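Local coordinates for protein trehalose monomycolate transport factor A (Mycolicibacterium smegmatis MC2 155, PDB 6T84) that is required for MmpL3-dependent transport of trehalose monomycolate to the mycobacterial cell wall, and for growth and cell elongation, at residues N83-L88 / Y113-D118; W36-M41 / E98-L103; R121-R126 / L176-P181. All coordinates share one frame; numbering follows the deposited sequence.

Contact 1: N83-L88 / Y113-D118; sequences NVVVDL and YSTNLD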
loop_
_atom_site.group_PDB
_atom_site.type_symbol
_atom_site.label_atom_id
_atom_site.label_comp_id
_atom_site.label_asym_id
_atom_site.label_seq_id
_atom_site.Cartn_x
_atom_site.Cartn_y
_atom_site.Cartn_z
ATOM N N ASN A 83 3.983 -4.298 -15.276
ATOM C CA ASN A 83 4.060 -5.689 -14.852
ATOM C C ASN A 83 5.128 -5.929 -13.795
ATOM O O ASN A 83 5.253 -7.058 -13.319
ATOM C CB ASN A 83 4.367 -6.631 -16.016
ATOM C CG ASN A 83 3.169 -6.896 -16.890
ATOM O OD1 ASN A 83 2.015 -6.821 -16.453
ATOM N ND2 ASN A 83 3.445 -7.243 -18.139
ATOM N N VAL A 84 5.906 -4.935 -13.434
ATOM C CA VAL A 84 6.900 -5.117 -12.361
ATOM C C VAL A 84 6.226 -4.900 -11.007
ATOM O O VAL A 84 5.382 -4.004 -10.864
ATOM C CB VAL A 84 8.064 -4.121 -12.557
ATOM C CG1 VAL A 84 9.142 -4.205 -11.434
ATOM C CG2 VAL A 84 8.740 -4.349 -13.916
ATOM N N VAL A 85 6.603 -5.702 -10.006
ATOM C CA VAL A 85 6.164 -5.516 -8.613
ATOM C C VAL A 85 7.375 -5.124 -7.789
ATOM O O VAL A 85 8.396 -5.802 -7.847
ATOM C CB VAL A 85 5.529 -6.796 -8.038
ATOM C CG1 VAL A 85 5.260 -6.668 -6.508
ATOM C CG2 VAL A 85 4.248 -7.080 -8.764
ATOM N N VAL A 86 7.255 -4.041 -7.063
ATOM C CA VAL A 86 8.220 -3.679 -6.008
ATOM C C VAL A 86 7.497 -3.773 -4.676
ATOM O O VAL A 86 6.360 -3.285 -4.546
ATOM C CB VAL A 86 8.777 -2.263 -6.247
ATOM C CG1 VAL A 86 9.767 -1.837 -5.089
ATOM C CG2 VAL A 86 9.509 -2.182 -7.614
ATOM N N ASP A 87 8.163 -4.365 -3.674
ATOM C CA ASP A 87 7.621 -4.508 -2.321
ATOM C C ASP A 87 8.712 -4.006 -1.379
ATOM O O ASP A 87 9.842 -4.510 -1.409
ATOM C CB ASP A 87 7.316 -6.000 -2.084
ATOM C CG ASP A 87 6.721 -6.303 -0.726
ATOM O OD1 ASP A 87 7.377 -5.950 0.270
ATOM O OD2 ASP A 87 5.633 -6.942 -0.660
ATOM N N LEU A 88 8.375 -3.006 -0.604
ATOM C CA LEU A 88 9.291 -2.349 0.352
ATOM C C LEU A 88 8.682 -2.573 1.737
ATOM O O LEU A 88 7.607 -2.040 2.029
ATOM C CB LEU A 88 9.312 -0.855 -0.001
ATOM C CG LEU A 88 10.106 0.102 0.887
ATOM C CD1 LEU A 88 11.597 -0.247 0.787
ATOM C CD2 LEU A 88 9.859 1.586 0.498
ATOM N N TYR A 113 12.076 -5.874 -2.325
ATOM C CA TYR A 113 11.921 -7.105 -3.089
ATOM C C TYR A 113 11.308 -6.724 -4.438
ATOM O O TYR A 113 10.512 -5.768 -4.536
ATOM C CB TYR A 113 10.975 -8.106 -2.362
ATOM C CG TYR A 113 11.462 -8.435 -0.981
ATOM C CD1 TYR A 113 11.115 -7.619 0.103
ATOM C CD2 TYR A 113 12.241 -9.533 -0.741
ATOM C CE1 TYR A 113 11.502 -7.924 1.399
ATOM C CE2 TYR A 113 12.688 -9.808 0.586
ATOM C CZ TYR A 113 12.310 -8.991 1.617
ATOM O OH TYR A 113 12.761 -9.203 2.904
ATOM N N SER A 114 11.619 -7.479 -5.487
ATOM C CA SER A 114 10.961 -7.184 -6.753
ATOM C C SER A 114 10.910 -8.406 -7.645
ATOM O O SER A 114 11.728 -9.330 -7.535
ATOM C CB SER A 114 11.704 -6.079 -7.496
ATOM O OG SER A 114 11.016 -5.690 -8.686
ATOM N N THR A 115 9.944 -8.374 -8.563
ATOM C CA THR A 115 9.852 -9.363 -9.634
ATOM C C THR A 115 10.841 -9.077 -10.760
ATOM O O THR A 115 11.017 -9.933 -11.631
ATOM C CB THR A 115 8.420 -9.372 -10.218
ATOM O OG1 THR A 115 8.124 -8.059 -10.707
ATOM C CG2 THR A 115 7.413 -9.790 -9.196
ATOM N N ASN A 116 11.500 -7.903 -10.778
ATOM C CA ASN A 116 12.438 -7.577 -11.867
ATOM C C ASN A 116 13.537 -6.756 -11.201
ATOM O O ASN A 116 13.355 -5.564 -10.972
ATOM C CB ASN A 116 11.702 -6.787 -12.961
ATOM C CG ASN A 116 12.601 -6.390 -14.178
ATOM O OD1 ASN A 116 13.814 -6.127 -14.041
ATOM N ND2 ASN A 116 11.994 -6.329 -15.371
ATOM N N LEU A 117 14.637 -7.410 -10.853
ATOM C CA LEU A 117 15.647 -6.735 -10.037
ATOM C C LEU A 117 16.253 -5.551 -10.781
ATOM O O LEU A 117 16.571 -4.518 -10.170
ATOM C CB LEU A 117 16.733 -7.728 -9.613
ATOM C CG LEU A 117 16.240 -8.840 -8.660
ATOM C CD1 LEU A 117 17.440 -9.743 -8.244
ATOM C CD2 LEU A 117 15.491 -8.283 -7.452
ATOM N N ASP A 118 16.449 -5.697 -12.100
ATOM C CA ASP A 118 17.015 -4.607 -12.884
ATOM C C ASP A 118 16.110 -3.385 -12.892
ATOM O O ASP A 118 16.572 -2.256 -12.698
ATOM C CB ASP A 118 17.277 -5.084 -14.321
ATOM C CG ASP A 118 18.534 -5.934 -14.426
ATOM O OD1 ASP A 118 19.383 -5.850 -13.508
ATOM O OD2 ASP A 118 18.670 -6.685 -15.415
HETATM O O HOH W 1 7.893 -8.551 -13.373
#
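Tyr113 and Asp87 face each other as a hydrogen-bonded pair where strands 86-90 and 110-114 run antiparallel inside the nine-stranded antiparallel sheet of the N-terminal domain. Tyr113 N donates to Asp87 O at 2.8 Å, and Asp87 N returns a bond to Tyr113 O. Their side chains leave on the same face and run alongside one another, with the carboxylate turned 85° from the phenol ring. Asp87 OD1 lies 4.1 Å from Tyr113 CD1, but the carboxylate has its stronger partner in Arg89, a salt bridge.

Beyond the next pair, Val86 with Ser114, side chains join the ladder. Val85 O still takes the backbone N of Thr115, and also the Ser114 hydroxyl, while Ser114 OG accepts from Asn116 N in an ST turn that leads toward helix 117-123. Thr115 OG1, held in the notch between the two backbone branches (chi1 59°), accepts from Val85 N at 2.9 Å and 171°, where a regular ladder would use a carbonyl. Thr115 CG2 meanwhile packs on Val85 CB at 3.7 Å. A water completes the end of the contact, donating to Asn83 O at 3.0 Å and lying 2.7 Å from Thr115 OG1.

Contact 2: W36-M41 / E98-L103; sequences WKRGVM and ENDIWL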
loop_
_atom_site.group_PDB
_atom_site.type_symbol
_atom_site.label_atom_id
_atom_site.label_comp_id
_atom_site.label_asym_id
_atom_site.label_seq_id
_atom_site.Cartn_x
_atom_site.Cartn_y
_atom_site.Cartn_z
ATOM N N TRP A 36 -6.770 -7.287 -5.422
ATOM C CA TRP A 36 -5.343 -7.251 -5.083
ATOM C C TRP A 36 -4.866 -8.609 -4.595
ATOM O O TRP A 36 -5.607 -9.330 -3.911
ATOM C CB TRP A 36 -5.072 -6.203 -3.992
ATOM C CG TRP A 36 -5.559 -4.872 -4.418
ATOM C CD1 TRP A 36 -5.060 -4.102 -5.432
ATOM C CD2 TRP A 36 -6.683 -4.175 -3.899
ATOM N NE1 TRP A 36 -5.806 -2.944 -5.551
ATOM C CE2 TRP A 36 -6.789 -2.952 -4.602
ATOM C CE3 TRP A 36 -7.591 -4.448 -2.867
ATOM C CZ2 TRP A 36 -7.796 -2.029 -4.339
ATOM C CZ3 TRP A 36 -8.579 -3.518 -2.587
ATOM C CH2 TRP A 36 -8.679 -2.328 -3.323
ATOM N N LYS A 37 -3.646 -8.984 -4.984
ATOM C CA LYS A 37 -3.184 -10.349 -4.770
ATOM C C LYS A 37 -1.904 -10.448 -3.958
ATOM O O LYS A 37 -1.560 -11.556 -3.525
ATOM C CB LYS A 37 -2.930 -11.056 -6.118
ATOM C CG LYS A 37 -4.094 -10.965 -7.113
ATOM C CD LYS A 37 -5.116 -11.997 -6.777
ATOM C CE LYS A 37 -6.075 -12.214 -7.917
ATOM N NZ LYS A 37 -7.078 -13.241 -7.510
ATOM N N ARG A 38 -1.159 -9.352 -3.783
ATOM C CA ARG A 38 0.173 -9.441 -3.183
ATOM C C ARG A 38 0.226 -8.675 -1.858
ATOM O O ARG A 38 -0.818 -8.372 -1.276
ATOM C CB ARG A 38 1.225 -8.944 -4.188
ATOM C CG ARG A 38 1.287 -9.766 -5.450
ATOM C CD ARG A 38 2.599 -9.499 -6.171
ATOM N NE ARG A 38 2.702 -10.140 -7.456
ATOM C CZ ARG A 38 3.577 -11.095 -7.730
ATOM N NH1 ARG A 38 4.425 -11.539 -6.806
ATOM N NH2 ARG A 38 3.628 -11.589 -8.938
ATOM N N GLY A 39 1.436 -8.361 -1.366
ATOM C CA GLY A 39 1.558 -7.687 -0.084
ATOM C C GLY A 39 0.832 -8.466 0.984
ATOM O O GLY A 39 0.915 -9.705 1.042
ATOM N N VAL A 40 0.046 -7.762 1.808
ATOM C CA VAL A 40 -0.735 -8.462 2.831
ATOM C C VAL A 40 -1.865 -9.303 2.281
ATOM O O VAL A 40 -2.410 -10.131 3.027
ATOM C CB VAL A 40 -1.320 -7.550 3.929
ATOM C CG1 VAL A 40 -0.234 -6.866 4.648
ATOM C CG2 VAL A 40 -2.251 -6.530 3.358
ATOM N N MET A 41 -2.220 -9.143 1.008
ATOM C CA MET A 41 -3.344 -9.900 0.462
ATOM C C MET A 41 -3.008 -11.370 0.239
ATOM O O MET A 41 -3.922 -12.195 0.209
ATOM C CB MET A 41 -3.832 -9.303 -0.852
ATOM C CG MET A 41 -4.108 -7.846 -0.863
ATOM S SD MET A 41 -5.278 -7.326 0.420
ATOM C CE MET A 41 -5.155 -5.555 0.227
ATOM N N GLU A 98 5.716 -15.261 -2.315
ATOM C CA GLU A 98 5.599 -15.638 -3.728
ATOM C C GLU A 98 6.943 -16.064 -4.305
ATOM O O GLU A 98 8.006 -15.615 -3.865
ATOM C CB GLU A 98 5.037 -14.490 -4.565
ATOM C CG GLU A 98 3.575 -14.147 -4.258
ATOM C CD GLU A 98 3.397 -13.259 -3.026
ATOM O OE1 GLU A 98 4.341 -13.119 -2.220
ATOM O OE2 GLU A 98 2.297 -12.692 -2.872
ATOM N N ASN A 99 6.885 -16.918 -5.321
ATOM C CA ASN A 99 8.064 -17.532 -5.922
ATOM C C ASN A 99 8.578 -16.787 -7.150
ATOM O O ASN A 99 9.507 -17.269 -7.806
ATOM C CB ASN A 99 7.789 -19.016 -6.259
ATOM C CG ASN A 99 7.498 -19.848 -5.011
ATOM O OD1 ASN A 99 8.165 -19.698 -3.984
ATOM N ND2 ASN A 99 6.486 -20.714 -5.090
ATOM N N ASP A 100 8.020 -15.618 -7.471
ATOM C CA ASP A 100 8.459 -14.821 -8.605
ATOM C C ASP A 100 9.068 -13.497 -8.155
ATOM O O ASP A 100 9.198 -12.570 -8.952
ATOM C CB ASP A 100 7.326 -14.578 -9.603
ATOM C CG ASP A 100 6.181 -13.802 -9.002
ATOM O OD1 ASP A 100 6.148 -13.693 -7.754
ATOM O OD2 ASP A 100 5.323 -13.319 -9.785
ATOM N N ILE A 101 9.404 -13.381 -6.882
ATOM C CA ILE A 101 9.843 -12.104 -6.328
ATOM C C ILE A 101 11.047 -12.356 -5.427
ATOM O O ILE A 101 11.092 -13.347 -4.692
ATOM C CB ILE A 101 8.676 -11.396 -5.599
ATOM C CG1 ILE A 101 9.107 -9.974 -5.182
ATOM C CG2 ILE A 101 8.168 -12.211 -4.404
ATOM C CD1 ILE A 101 7.964 -9.069 -4.734
ATOM N N TRP A 102 12.049 -11.493 -5.534
ATOM C CA TRP A 102 13.346 -11.730 -4.903
ATOM C C TRP A 102 13.848 -10.486 -4.181
ATOM O O TRP A 102 13.528 -9.348 -4.547
ATOM C CB TRP A 102 14.389 -12.114 -5.949
ATOM C CG TRP A 102 14.001 -13.320 -6.663
ATOM C CD1 TRP A 102 14.143 -14.609 -6.231
ATOM C CD2 TRP A 102 13.377 -13.378 -7.926
ATOM N NE1 TRP A 102 13.664 -15.485 -7.176
ATOM C CE2 TRP A 102 13.198 -14.751 -8.236
ATOM C CE3 TRP A 102 13.016 -12.412 -8.867
ATOM C CZ2 TRP A 102 12.614 -15.165 -9.409
ATOM C CZ3 TRP A 102 12.430 -12.842 -10.046
ATOM C CH2 TRP A 102 12.225 -14.200 -10.300
ATOM N N LEU A 103 14.707 -10.716 -3.183
ATOM C CA LEU A 103 15.367 -9.620 -2.462
ATOM C C LEU A 103 16.329 -8.860 -3.371
ATOM O O LEU A 103 17.289 -9.455 -3.895
ATOM C CB LEU A 103 16.124 -10.172 -1.273
ATOM C CG LEU A 103 16.905 -9.166 -0.411
ATOM C CD1 LEU A 103 16.014 -8.163 0.286
ATOM C CD2 LEU A 103 17.779 -9.984 0.584
HETATM O O HOH W 2 3.588 -10.924 -0.372
#
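Arg38 and Asp100 meet tip to tip in a two-pronged salt bridge that joins the loop between strands 28-29 and 49-50 to the approach of the edge strand 102-107. Arg38 NH1 donates to Asp100 OD1 at 2.9 Å and Arg38 NH2 to Asp100 OD2 at 2.6 Å, so both carboxylate oxygens are engaged by separate nitrogens. Both bonds are nearly straight, and guanidinium and carboxylate lie almost coplanar, 16° apart. OD2 uses its syn lone pair; OD1 is also met on the syn side, slightly out of the carboxylate plane. The arginine chain is extended from CG to NE.

Glu98 takes a different role. Glu98 CG lies 3.7 Å from Arg38 NH1, yet Glu98 OE2 stays 4.6 Å from that nitrogen, close enough that some electrostatic attraction is likely, though the charged atoms are not in contact. The chain bends at chi2 (81°), and Glu98 OE1 instead accepts from a water at 3.0 Å, which also donates a longer bond to Gly39 O. Ser42 OG bonds to Gly39 O as well, and only weakly to Glu98 OE2.

Glu145 OE1 accepts from Lys37 N and Glu145 OE2 from Arg38 N. With one acid paired directly and a second close by, the positive charge of Arg38 is probably well compensated at this surface contact, and the fork restrains rotation of its guanidinium.

Contact 3: R121-R126 / L176-P181; sequences RRACDR and LRVLPP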
loop_
_atom_site.group_PDB
_atom_site.type_symbol
_atom_site.label_atom_id
_atom_site.label_comp_id
_atom_site.label_asym_id
_atom_site.label_seq_id
_atom_site.Cartn_x
_atom_site.Cartn_y
_atom_site.Cartn_z
ATOM N N ARG A 121 16.139 -1.810 -9.412
ATOM C CA ARG A 121 17.370 -1.045 -9.233
ATOM C C ARG A 121 17.230 0.357 -9.791
ATOM O O ARG A 121 17.694 1.330 -9.168
ATOM C CB ARG A 121 18.499 -1.762 -9.960
ATOM C CG ARG A 121 19.163 -2.711 -9.080
ATOM C CD ARG A 121 20.553 -3.098 -9.561
ATOM N NE ARG A 121 20.992 -4.269 -8.812
ATOM C CZ ARG A 121 20.724 -5.516 -9.188
ATOM N NH1 ARG A 121 20.061 -5.737 -10.315
ATOM N NH2 ARG A 121 21.133 -6.534 -8.445
ATOM N N ARG A 122 16.631 0.476 -10.982
ATOM C CA ARG A 122 16.461 1.795 -11.588
ATOM C C ARG A 122 15.562 2.683 -10.742
ATOM O O ARG A 122 15.821 3.885 -10.600
ATOM C CB ARG A 122 15.910 1.661 -13.001
ATOM C CG ARG A 122 16.946 1.101 -13.973
ATOM C CD ARG A 122 16.497 1.202 -15.439
ATOM N NE ARG A 122 15.127 0.737 -15.644
ATOM C CZ ARG A 122 14.793 -0.487 -16.049
ATOM N NH1 ARG A 122 15.749 -1.384 -16.299
ATOM N NH2 ARG A 122 13.504 -0.810 -16.203
ATOM N N ALA A 123 14.507 2.106 -10.156
ATOM C CA ALA A 123 13.619 2.864 -9.275
ATOM C C ALA A 123 14.265 3.204 -7.938
ATOM O O ALA A 123 13.801 4.126 -7.269
ATOM C CB ALA A 123 12.321 2.065 -9.040
ATOM N N CYS A 124 15.324 2.506 -7.538
ATOM C CA CYS A 124 15.898 2.726 -6.205
ATOM C C CYS A 124 17.061 3.721 -6.260
ATOM O O CYS A 124 18.229 3.399 -5.983
ATOM C CB CYS A 124 16.342 1.403 -5.604
ATOM S SG CYS A 124 14.953 0.428 -4.980
ATOM N N ASP A 125 16.724 4.958 -6.566
ATOM C CA ASP A 125 17.736 6.010 -6.607
ATOM C C ASP A 125 17.761 6.762 -5.269
ATOM O O ASP A 125 17.168 6.322 -4.274
ATOM C CB ASP A 125 17.479 6.947 -7.798
ATOM C CG ASP A 125 16.218 7.793 -7.613
ATOM O OD1 ASP A 125 15.426 7.590 -6.669
ATOM O OD2 ASP A 125 16.022 8.673 -8.454
ATOM N N ARG A 126 18.373 7.941 -5.254
ATOM C CA ARG A 126 18.505 8.720 -4.022
ATOM C C ARG A 126 17.142 9.042 -3.402
ATOM O O ARG A 126 16.978 9.034 -2.171
ATOM C CB ARG A 126 19.285 10.007 -4.379
ATOM C CG ARG A 126 19.602 10.955 -3.284
ATOM C CD ARG A 126 20.540 12.027 -3.862
ATOM N NE ARG A 126 19.866 12.963 -4.763
ATOM C CZ ARG A 126 20.489 13.895 -5.485
ATOM N NH1 ARG A 126 21.807 14.017 -5.445
ATOM N NH2 ARG A 126 19.789 14.704 -6.264
ATOM N N LEU A 176 7.509 5.059 -8.014
ATOM C CA LEU A 176 7.343 3.903 -8.890
ATOM C C LEU A 176 6.822 4.287 -10.268
ATOM O O LEU A 176 6.588 3.393 -11.107
ATOM C CB LEU A 176 6.372 2.860 -8.261
ATOM C CG LEU A 176 6.893 2.251 -6.930
ATOM C CD1 LEU A 176 5.890 1.135 -6.613
ATOM C CD2 LEU A 176 8.336 1.711 -7.092
ATOM N N ARG A 177 6.662 5.587 -10.543
ATOM C CA ARG A 177 6.225 5.995 -11.885
ATOM C C ARG A 177 7.194 5.542 -12.975
ATOM O O ARG A 177 6.775 5.387 -14.135
ATOM C CB ARG A 177 6.021 7.511 -11.972
ATOM C CG ARG A 177 4.712 8.026 -11.403
ATOM C CD ARG A 177 4.701 9.558 -11.346
ATOM N NE ARG A 177 5.389 10.126 -12.503
ATOM C CZ ARG A 177 6.081 11.262 -12.477
ATOM N NH1 ARG A 177 6.177 11.948 -11.345
ATOM N NH2 ARG A 177 6.685 11.704 -13.576
ATOM N N VAL A 178 8.473 5.315 -12.615
ATOM C CA VAL A 178 9.532 4.865 -13.536
ATOM C C VAL A 178 9.426 3.396 -13.924
ATOM O O VAL A 178 10.125 2.962 -14.846
ATOM C CB VAL A 178 10.943 5.222 -13.004
ATOM C CG1 VAL A 178 11.021 6.724 -12.721
ATOM C CG2 VAL A 178 11.269 4.399 -11.787
ATOM N N LEU A 179 8.542 2.613 -13.288
ATOM C CA LEU A 179 8.431 1.207 -13.651
ATOM C C LEU A 179 7.894 1.081 -15.080
ATOM O O LEU A 179 7.052 1.894 -15.510
ATOM C CB LEU A 179 7.504 0.480 -12.683
ATOM C CG LEU A 179 8.057 0.359 -11.243
ATOM C CD1 LEU A 179 7.046 -0.401 -10.374
ATOM C CD2 LEU A 179 9.533 -0.232 -11.285
ATOM N N PRO A 180 8.347 0.078 -15.837
ATOM C CA PRO A 180 8.060 0.066 -17.280
ATOM C C PRO A 180 6.595 -0.224 -17.548
ATOM O O PRO A 180 5.928 -0.924 -16.772
ATOM C CB PRO A 180 8.974 -1.059 -17.814
ATOM C CG PRO A 180 9.263 -1.932 -16.604
ATOM C CD PRO A 180 9.186 -1.056 -15.399
ATOM N N PRO A 181 6.051 0.290 -18.646
ATOM C CA PRO A 181 4.646 0.018 -18.989
ATOM C C PRO A 181 4.434 -1.445 -19.350
ATOM O O PRO A 181 5.367 -2.184 -19.666
ATOM C CB PRO A 181 4.393 0.917 -20.205
ATOM C CG PRO A 181 5.608 1.840 -20.305
ATOM C CD PRO A 181 6.744 1.129 -19.636
#
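Ala123, in the last turn of helix 117-123, sets its methyl group against the loop that follows the long helix 159-175, so the contact is plain apolar packing of a helix end on a loop near the C-terminal end of the model. CB points toward the loop and meets three aliphatic side chains there. Val178 comes nearest, its CG2 at 3.8 Å from Ala123 CB; chi1 of -55° turns CG1 anti to the carbonyl carbon and leaves CG2 as the methyl that meets the alanine. Leu179 and Leu176 each send a CD2 methyl to the same alanine, Leu179 CD2 at 4.3 Å from Ala123 CB and Leu176 CD2 at 4.4 Å. Both leucines start out away from the helix and come back toward it only at their ends. They also pack on Val86 of strand 86-90 and on Asn144, which places the loop against the sheet, while Cys124 at the helix end touches Leu104 of strand 102-107.

Backbone bonds within each segment shape the two partners. Leu179 N donates to Leu176 O, closing a turn in the loop that carries all three residues. In the helix segment, Cys124 N donates to Arg121 O as the helix finishes, and Cys124 is then the centre of an inverse gamma turn.

The polar side chain at the margin makes a looser approach: Arg122 presents the edge of its guanidinium to the proline ring, with Arg122 NH2 at 4.4 Å from Pro180 CD.

In the fold
From the N terminus, the chain first offers 36-41, then 83-88, and returns with 98-103 to close contact 2 before 113-118 closes contact 1; the segments alternate, so the two closures cross. Contact 3 opens only afterwards, at 121-126, and closes at 176-181 beyond helix 159-175. Contacts 1 and 2 share the sheet, where strands 102-107 and 110-114 are neighbours and Ser114 N probably bonds to Trp102 O at 2.8 Å. Contacts 1 and 3 share helix 117-123, and Val84 packs on Pro180 and Leu179. Contacts 2 and 3 do not touch, their centres about 18 Å apart, so contact 1 lies between them structurally.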